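Local structure of KLLA0E08119p (Kluyveromyces lactis, 3VA7) at residues S360-E365 with N424-K429; I824-P829 with C907-E912. The protein probably carboxylates urea to urea-1-carboxylate in an ATP-driven, biotin-dependent reaction, as the urea carboxylase part of a longer enzyme that also hydrolyses this product. All blocks are in the same frame, centred on the assembly; numbering follows the deposited sequence.

Contact 1. Residues S360-E365 with N424-K429; sequences SGASIE and NDAIMK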
ATOM      1  N   SER A 360     -10.333 -40.323 -16.724  1.00 47.56           N
ATOM      2  CA  SER A 360     -11.657 -39.789 -16.877  1.00 46.37           C
ATOM      3  C   SER A 360     -11.501 -38.323 -17.181  1.00 45.33           C
ATOM      4  O   SER A 360     -11.126 -37.526 -16.322  1.00 44.54           O
ATOM      5  CB  SER A 360     -12.378 -40.008 -15.564  1.00 47.06           C
ATOM      6  OG  SER A 360     -13.746 -39.755 -15.692  1.00 49.80           O
ATOM      7  N   GLY A 361     -11.751 -37.983 -18.440  1.00 44.73           N
ATOM      8  CA  GLY A 361     -11.617 -36.617 -18.939  1.00 42.38           C
ATOM      9  C   GLY A 361     -10.197 -36.211 -19.234  1.00 41.55           C
ATOM     10  O   GLY A 361      -9.342 -37.056 -19.495  1.00 41.45           O
ATOM     11  N   ALA A 362      -9.943 -34.902 -19.201  1.00 40.45           N
ATOM     12  CA  ALA A 362      -8.605 -34.373 -19.439  1.00 40.23           C
ATOM     13  C   ALA A 362      -8.363 -33.234 -18.468  1.00 40.03           C
ATOM     14  O   ALA A 362      -9.316 -32.600 -18.011  1.00 41.02           O
ATOM     15  CB  ALA A 362      -8.424 -33.893 -20.889  1.00 39.78           C
ATOM     16  N   SER A 363      -7.095 -32.977 -18.153  1.00 38.57           N
ATOM     17  CA  SER A 363      -6.802 -32.041 -17.106  1.00 37.51           C
ATOM     18  C   SER A 363      -5.534 -31.322 -17.412  1.00 36.91           C
ATOM     19  O   SER A 363      -4.619 -31.905 -17.975  1.00 36.97           O
ATOM     20  CB  SER A 363      -6.729 -32.733 -15.741  1.00 37.77           C
ATOM     21  OG  SER A 363      -6.194 -31.885 -14.762  1.00 35.97           O
ATOM     22  N   ILE A 364      -5.518 -30.026 -17.086  1.00 36.18           N
ATOM     23  CA  ILE A 364      -4.362 -29.191 -17.347  1.00 34.59           C
ATOM     24  C   ILE A 364      -4.007 -28.210 -16.221  1.00 33.35           C
ATOM     25  O   ILE A 364      -4.859 -27.794 -15.432  1.00 32.69           O
ATOM     26  CB  ILE A 364      -4.326 -28.567 -18.799  1.00 35.43           C
ATOM     27  CG1 ILE A 364      -3.787 -27.167 -18.726  1.00 35.44           C
ATOM     28  CG2 ILE A 364      -5.654 -28.731 -19.721  1.00 34.21           C
ATOM     29  CD1 ILE A 364      -2.388 -27.129 -19.222  1.00 40.44           C
ATOM     30  N   GLU A 365      -2.719 -27.911 -16.131  1.00 32.49           N
ATOM     31  CA  GLU A 365      -2.136 -27.174 -15.019  1.00 32.68           C
ATOM     32  C   GLU A 365      -1.305 -26.029 -15.587  1.00 32.81           C
ATOM     33  O   GLU A 365      -0.571 -26.229 -16.545  1.00 33.54           O
ATOM     34  CB  GLU A 365      -1.219 -28.076 -14.172  1.00 31.79           C
ATOM     35  CG  GLU A 365      -0.433 -27.293 -13.152  1.00 33.24           C
ATOM     36  CD  GLU A 365       0.409 -28.149 -12.225  1.00 36.20           C
ATOM     37  OE1 GLU A 365      -0.047 -28.402 -11.087  1.00 36.98           O
ATOM     38  OE2 GLU A 365       1.531 -28.541 -12.608  1.00 34.37           O
ATOM     39  N   ASN A 424     -10.382 -30.156 -25.383  1.00 42.73           N
ATOM     40  CA  ASN A 424     -10.982 -28.855 -25.730  1.00 42.87           C
ATOM     41  C   ASN A 424     -11.734 -28.260 -24.554  1.00 42.49           C
ATOM     42  O   ASN A 424     -11.646 -27.069 -24.334  1.00 41.98           O
ATOM     43  CB  ASN A 424     -11.915 -28.916 -26.964  1.00 42.34           C
ATOM     44  CG  ASN A 424     -11.160 -29.192 -28.276  1.00 44.44           C
ATOM     45  OD1 ASN A 424     -10.038 -28.668 -28.544  1.00 43.01           O
ATOM     46  ND2 ASN A 424     -11.776 -30.055 -29.112  1.00 45.65           N
ATOM     47  N   ASP A 425     -12.481 -29.081 -23.816  1.00 42.43           N
ATOM     48  CA  ASP A 425     -13.219 -28.577 -22.657  1.00 42.81           C
ATOM     49  C   ASP A 425     -12.252 -28.000 -21.593  1.00 44.24           C
ATOM     50  O   ASP A 425     -12.580 -26.996 -20.887  1.00 44.40           O
ATOM     51  CB  ASP A 425     -14.077 -29.668 -22.036  1.00 42.18           C
ATOM     52  CG  ASP A 425     -15.099 -29.117 -21.081  1.00 43.52           C
ATOM     53  OD1 ASP A 425     -15.526 -27.964 -21.340  1.00 48.27           O
ATOM     54  OD2 ASP A 425     -15.488 -29.807 -20.098  1.00 39.91           O
ATOM     55  N   ALA A 426     -11.072 -28.638 -21.501  1.00 44.26           N
ATOM     56  CA  ALA A 426     -10.064 -28.342 -20.498  1.00 44.26           C
ATOM     57  C   ALA A 426      -9.324 -27.080 -20.863  1.00 44.58           C
ATOM     58  O   ALA A 426      -8.958 -26.285 -19.953  1.00 44.47           O
ATOM     59  CB  ALA A 426      -9.089 -29.470 -20.412  1.00 44.80           C
ATOM     60  N   ILE A 427      -9.093 -26.895 -22.172  1.00 43.41           N
ATOM     61  CA  ILE A 427      -8.402 -25.705 -22.645  1.00 43.55           C
ATOM     62  C   ILE A 427      -9.261 -24.456 -22.412  1.00 44.21           C
ATOM     63  O   ILE A 427      -8.753 -23.406 -22.022  1.00 44.27           O
ATOM     64  CB  ILE A 427      -8.026 -25.814 -24.114  1.00 43.84           C
ATOM     65  CG1 ILE A 427      -6.806 -26.712 -24.261  1.00 42.52           C
ATOM     66  CG2 ILE A 427      -7.744 -24.416 -24.721  1.00 43.22           C
ATOM     67  CD1 ILE A 427      -6.673 -27.225 -25.623  1.00 44.78           C
ATOM     68  N   MET A 428     -10.569 -24.589 -22.626  1.00 44.18           N
ATOM     69  CA  MET A 428     -11.476 -23.513 -22.379  1.00 44.20           C
ATOM     70  C   MET A 428     -11.525 -23.288 -20.883  1.00 42.99           C
ATOM     71  O   MET A 428     -11.431 -22.150 -20.432  1.00 43.96           O
ATOM     72  CB  MET A 428     -12.856 -23.818 -22.947  1.00 44.70           C
ATOM     73  CG  MET A 428     -12.980 -23.560 -24.437  1.00 49.20           C
ATOM     74  SD  MET A 428     -14.718 -23.829 -25.003  1.00 61.28           S
ATOM     75  CE  MET A 428     -14.839 -25.677 -25.098  1.00 55.69           C
ATOM     76  N   LYS A 429     -11.630 -24.359 -20.106  1.00 41.08           N
ATOM     77  CA  LYS A 429     -11.683 -24.187 -18.661  1.00 39.66           C
ATOM     78  C   LYS A 429     -10.476 -23.468 -18.146  1.00 38.73           C
ATOM     79  O   LYS A 429     -10.576 -22.716 -17.183  1.00 38.67           O
ATOM     80  CB  LYS A 429     -11.888 -25.493 -17.902  1.00 39.02           C
ATOM     81  CG  LYS A 429     -13.350 -25.853 -17.775  1.00 38.08           C
ATOM     82  CD  LYS A 429     -13.551 -27.252 -17.350  1.00 37.23           C
ATOM     83  CE  LYS A 429     -14.986 -27.515 -17.403  1.00 39.88           C
ATOM     84  NZ  LYS A 429     -15.300 -28.698 -16.565  1.00 43.17           N
TER
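Ala426 of the helix 423-435 rests its methyl group on Ala362 and Ile364 of the strand 362-372, a helix-on-sheet contact in the biotin carboxylase part of the chain. The strand belongs to a large antiparallel sheet, where it runs between 264-270 and 412-420; the helix follows 412-420 almost directly, so the chain passes from the sheet straight onto the layer that covers it. Along the helix, Asp425 takes the backbone N of Lys421 on OD2, which ties the first turn to the chain just before it. Ala426 then carries the contact with its one methyl, CB, which comes up against the strand at Ala362 and Ile364, both of which point their side chains toward the helix. One turn on from Asp425, Lys429 lies along the helix flank, its NZ held by the backbone O of His419 and only loosely by Asp425 OD2, 3.7 Å from Lys429 NZ. On the strand, Ser363 faces the other way, onto the helix 326-333. Ala362 meets the methyl with its backbone O, 4.0 Å from Ala426 CB, while Ala362 CB stays 4.5 Å from Ala426 CB. Ile364 comes closer through its branch methyl, with Ile364 CG2 3.6 Å from Ala426 CB.

Contact 2. Residues I824-P829 with C907-E912; sequences ILAVLP and CLIAYE
Ile909 of the helix 901-912 and Leu828 of the strand 824-828 make the main apolar contact, their side chains crossing at a slant. Leu828 CD2 lies against both methyls of Ile909, 4.0 Å from Ile909 CG2 and 4.1 Å from Ile909 CD1. The first torsion of Ile909 (chi1 -58°) sets CG2 anti to the backbone N and CG1 anti to the carbonyl carbon, and the CG1 arm carries CD1 on toward the strand. There Ile909 CD1 also lies 4.5 Å from Ala826 CB, two residues before Leu828. Leu828 CD1 packs 4.0 Å from Glu912 CG, in the aliphatic part of that acid. Polar bonds lie beside this patch: the bend in the Glu912 chain (chi2 72°) takes the carboxylate aside, where OE2 forms a salt bridge with Arg864 and OE1 a hydrogen bond with Tyr852 OH, so both oxygens of this buried acid have partners. Backbone bonds from Leu825, Ala826 and Leu828 join the strand to 838-842. The axes of strand 824-828 and helical segment 907-912 run 13° apart, 10.8 Å at closest approach: a helix packed on the edge strand and its neighbour 838-842 of an antiparallel five-stranded sheet, a two-layer alpha/beta arrangement in the carboxyltransferase part.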
ATOM      1  N   ILE A 824     -18.551  33.522   9.919  1.00 33.87           N
ATOM      2  CA  ILE A 824     -19.569  33.032  10.860  1.00 33.95           C
ATOM      3  C   ILE A 824     -20.978  33.202  10.303  1.00 33.22           C
ATOM      4  O   ILE A 824     -21.487  34.297  10.197  1.00 32.82           O
ATOM      5  CB  ILE A 824     -19.438  33.667  12.258  1.00 33.84           C
ATOM      6  CG1 ILE A 824     -18.078  33.313  12.824  1.00 33.91           C
ATOM      7  CG2 ILE A 824     -20.585  33.181  13.192  1.00 32.68           C
ATOM      8  CD1 ILE A 824     -17.652  34.288  13.890  1.00 38.97           C
ATOM      9  N   LEU A 825     -21.585  32.083   9.960  1.00 33.28           N
ATOM     10  CA  LEU A 825     -22.826  32.071   9.235  1.00 33.32           C
ATOM     11  C   LEU A 825     -24.020  32.244  10.160  1.00 33.62           C
ATOM     12  O   LEU A 825     -24.977  32.873   9.766  1.00 34.95           O
ATOM     13  CB  LEU A 825     -22.952  30.790   8.428  1.00 33.43           C
ATOM     14  CG  LEU A 825     -22.043  30.620   7.200  1.00 33.02           C
ATOM     15  CD1 LEU A 825     -22.084  29.230   6.674  1.00 30.28           C
ATOM     16  CD2 LEU A 825     -22.451  31.565   6.129  1.00 31.77           C
ATOM     17  N   ALA A 826     -23.957  31.712  11.379  1.00 32.84           N
ATOM     18  CA  ALA A 826     -24.983  31.929  12.402  1.00 32.36           C
ATOM     19  C   ALA A 826     -24.512  31.393  13.730  1.00 32.51           C
ATOM     20  O   ALA A 826     -23.758  30.423  13.765  1.00 32.93           O
ATOM     21  CB  ALA A 826     -26.275  31.265  12.045  1.00 31.11           C
ATOM     22  N   VAL A 827     -24.997  32.004  14.818  1.00 32.59           N
ATOM     23  CA  VAL A 827     -24.727  31.537  16.160  1.00 32.25           C
ATOM     24  C   VAL A 827     -26.029  31.233  16.880  1.00 32.90           C
ATOM     25  O   VAL A 827     -26.847  32.149  17.045  1.00 33.14           O
ATOM     26  CB  VAL A 827     -24.013  32.614  17.007  1.00 32.39           C
ATOM     27  CG1 VAL A 827     -23.749  32.090  18.486  1.00 30.90           C
ATOM     28  CG2 VAL A 827     -22.758  33.132  16.327  1.00 31.87           C
ATOM     29  N   LEU A 828     -26.214  29.989  17.336  1.00 32.46           N
ATOM     30  CA  LEU A 828     -27.297  29.680  18.280  1.00 32.51           C
ATOM     31  C   LEU A 828     -26.824  29.848  19.702  1.00 34.18           C
ATOM     32  O   LEU A 828     -25.792  29.317  20.058  1.00 34.64           O
ATOM     33  CB  LEU A 828     -27.761  28.244  18.109  1.00 31.30           C
ATOM     34  CG  LEU A 828     -28.266  27.814  16.733  1.00 30.21           C
ATOM     35  CD1 LEU A 828     -28.965  26.454  16.802  1.00 26.29           C
ATOM     36  CD2 LEU A 828     -29.171  28.891  16.055  1.00 26.23           C
ATOM     37  N   PRO A 829     -27.577  30.569  20.548  1.00 36.29           N
ATOM     38  CA  PRO A 829     -27.117  30.804  21.944  1.00 36.53           C
ATOM     39  C   PRO A 829     -27.229  29.555  22.752  1.00 37.44           C
ATOM     40  O   PRO A 829     -27.972  28.660  22.381  1.00 37.68           O
ATOM     41  CB  PRO A 829     -28.130  31.803  22.471  1.00 36.45           C
ATOM     42  CG  PRO A 829     -29.403  31.446  21.724  1.00 35.55           C
ATOM     43  CD  PRO A 829     -28.910  31.168  20.313  1.00 36.27           C
ATOM     44  N   CYS A 907     -31.601  23.714   7.421  1.00 25.07           N
ATOM     45  CA  CYS A 907     -32.010  22.417   7.930  1.00 26.87           C
ATOM     46  C   CYS A 907     -31.252  22.104   9.231  1.00 26.81           C
ATOM     47  O   CYS A 907     -31.850  21.534  10.205  1.00 26.88           O
ATOM     48  CB  CYS A 907     -31.818  21.288   6.930  1.00 27.21           C
ATOM     49  SG  CYS A 907     -32.704  21.499   5.390  1.00 33.61           S
ATOM     50  N   LEU A 908     -29.964  22.484   9.247  1.00 25.37           N
ATOM     51  CA  LEU A 908     -29.107  22.157  10.350  1.00 25.32           C
ATOM     52  C   LEU A 908     -29.557  22.877  11.613  1.00 26.24           C
ATOM     53  O   LEU A 908     -29.674  22.227  12.673  1.00 26.54           O
ATOM     54  CB  LEU A 908     -27.620  22.410  10.040  1.00 25.11           C
ATOM     55  CG  LEU A 908     -26.978  21.552   8.953  1.00 22.56           C
ATOM     56  CD1 LEU A 908     -25.576  21.971   8.665  1.00 15.34           C
ATOM     57  CD2 LEU A 908     -27.045  20.074   9.299  1.00 22.74           C
ATOM     58  N   ILE A 909     -29.803  24.193  11.517  1.00 27.08           N
ATOM     59  CA  ILE A 909     -30.293  24.951  12.661  1.00 28.73           C
ATOM     60  C   ILE A 909     -31.542  24.246  13.173  1.00 29.68           C
ATOM     61  O   ILE A 909     -31.797  24.209  14.371  1.00 30.15           O
ATOM     62  CB  ILE A 909     -30.830  26.325  12.270  1.00 30.09           C
ATOM     63  CG1 ILE A 909     -29.792  27.210  11.542  1.00 29.86           C
ATOM     64  CG2 ILE A 909     -31.567  26.991  13.470  1.00 29.37           C
ATOM     65  CD1 ILE A 909     -28.629  27.457  12.254  1.00 29.19           C
ATOM     66  N   ALA A 910     -32.319  23.673  12.257  1.00 30.36           N
ATOM     67  CA  ALA A 910     -33.604  23.147  12.622  1.00 31.31           C
ATOM     68  C   ALA A 910     -33.508  21.754  13.179  1.00 32.18           C
ATOM     69  O   ALA A 910     -34.112  21.475  14.236  1.00 31.93           O
ATOM     70  CB  ALA A 910     -34.577  23.217  11.457  1.00 31.84           C
ATOM     71  N   TYR A 911     -32.759  20.870  12.506  1.00 33.18           N
ATOM     72  CA  TYR A 911     -32.556  19.533  13.086  1.00 33.95           C
ATOM     73  C   TYR A 911     -31.884  19.692  14.467  1.00 35.10           C
ATOM     74  O   TYR A 911     -32.008  18.805  15.334  1.00 34.84           O
ATOM     75  CB  TYR A 911     -31.640  18.650  12.246  1.00 34.07           C
ATOM     76  CG  TYR A 911     -31.998  18.428  10.793  1.00 34.15           C
ATOM     77  CD1 TYR A 911     -30.984  18.170   9.866  1.00 31.25           C
ATOM     78  CD2 TYR A 911     -33.337  18.443  10.345  1.00 31.63           C
ATOM     79  CE1 TYR A 911     -31.260  17.957   8.589  1.00 30.76           C
ATOM     80  CE2 TYR A 911     -33.625  18.237   9.040  1.00 31.93           C
ATOM     81  CZ  TYR A 911     -32.575  17.997   8.148  1.00 32.49           C
ATOM     82  OH  TYR A 911     -32.813  17.816   6.807  1.00 30.76           O
ATOM     83  N   GLU A 912     -31.159  20.804  14.666  1.00 34.89           N
ATOM     84  CA  GLU A 912     -30.449  20.977  15.925  1.00 35.07           C
ATOM     85  C   GLU A 912     -31.390  20.971  17.104  1.00 34.75           C
ATOM     86  O   GLU A 912     -31.010  20.480  18.166  1.00 35.68           O
ATOM     87  CB  GLU A 912     -29.623  22.256  15.950  1.00 35.65           C
ATOM     88  CG  GLU A 912     -28.921  22.529  17.290  1.00 37.25           C
ATOM     89  CD  GLU A 912     -27.739  21.609  17.592  1.00 37.01           C
ATOM     90  OE1 GLU A 912     -27.142  21.055  16.678  1.00 37.63           O
ATOM     91  OE2 GLU A 912     -27.380  21.458  18.766  1.00 40.79           O
TER

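How the contacts relate
Both contacts lay one helix on one strand of an antiparallel sheet through apolar side chains, but in different catalytic parts of the enzyme: contact 1 in the biotin carboxylase region, contact 2 in the carboxyltransferase region. Their centres are about 68 Å apart, their nearest atoms about 52 Å, and they share no strand or helix. In contact 1 the strand is flanked on both sides within its sheet and all touching residues are buried, with a single alanine methyl as the helix surface. Contact 2 uses an outermost strand and is only partly buried; its helix reaches the strand with longer side chains, an isoleucine and a glutamate, rather than one methyl. It alone draws in a charged residue, through its aliphatic stem.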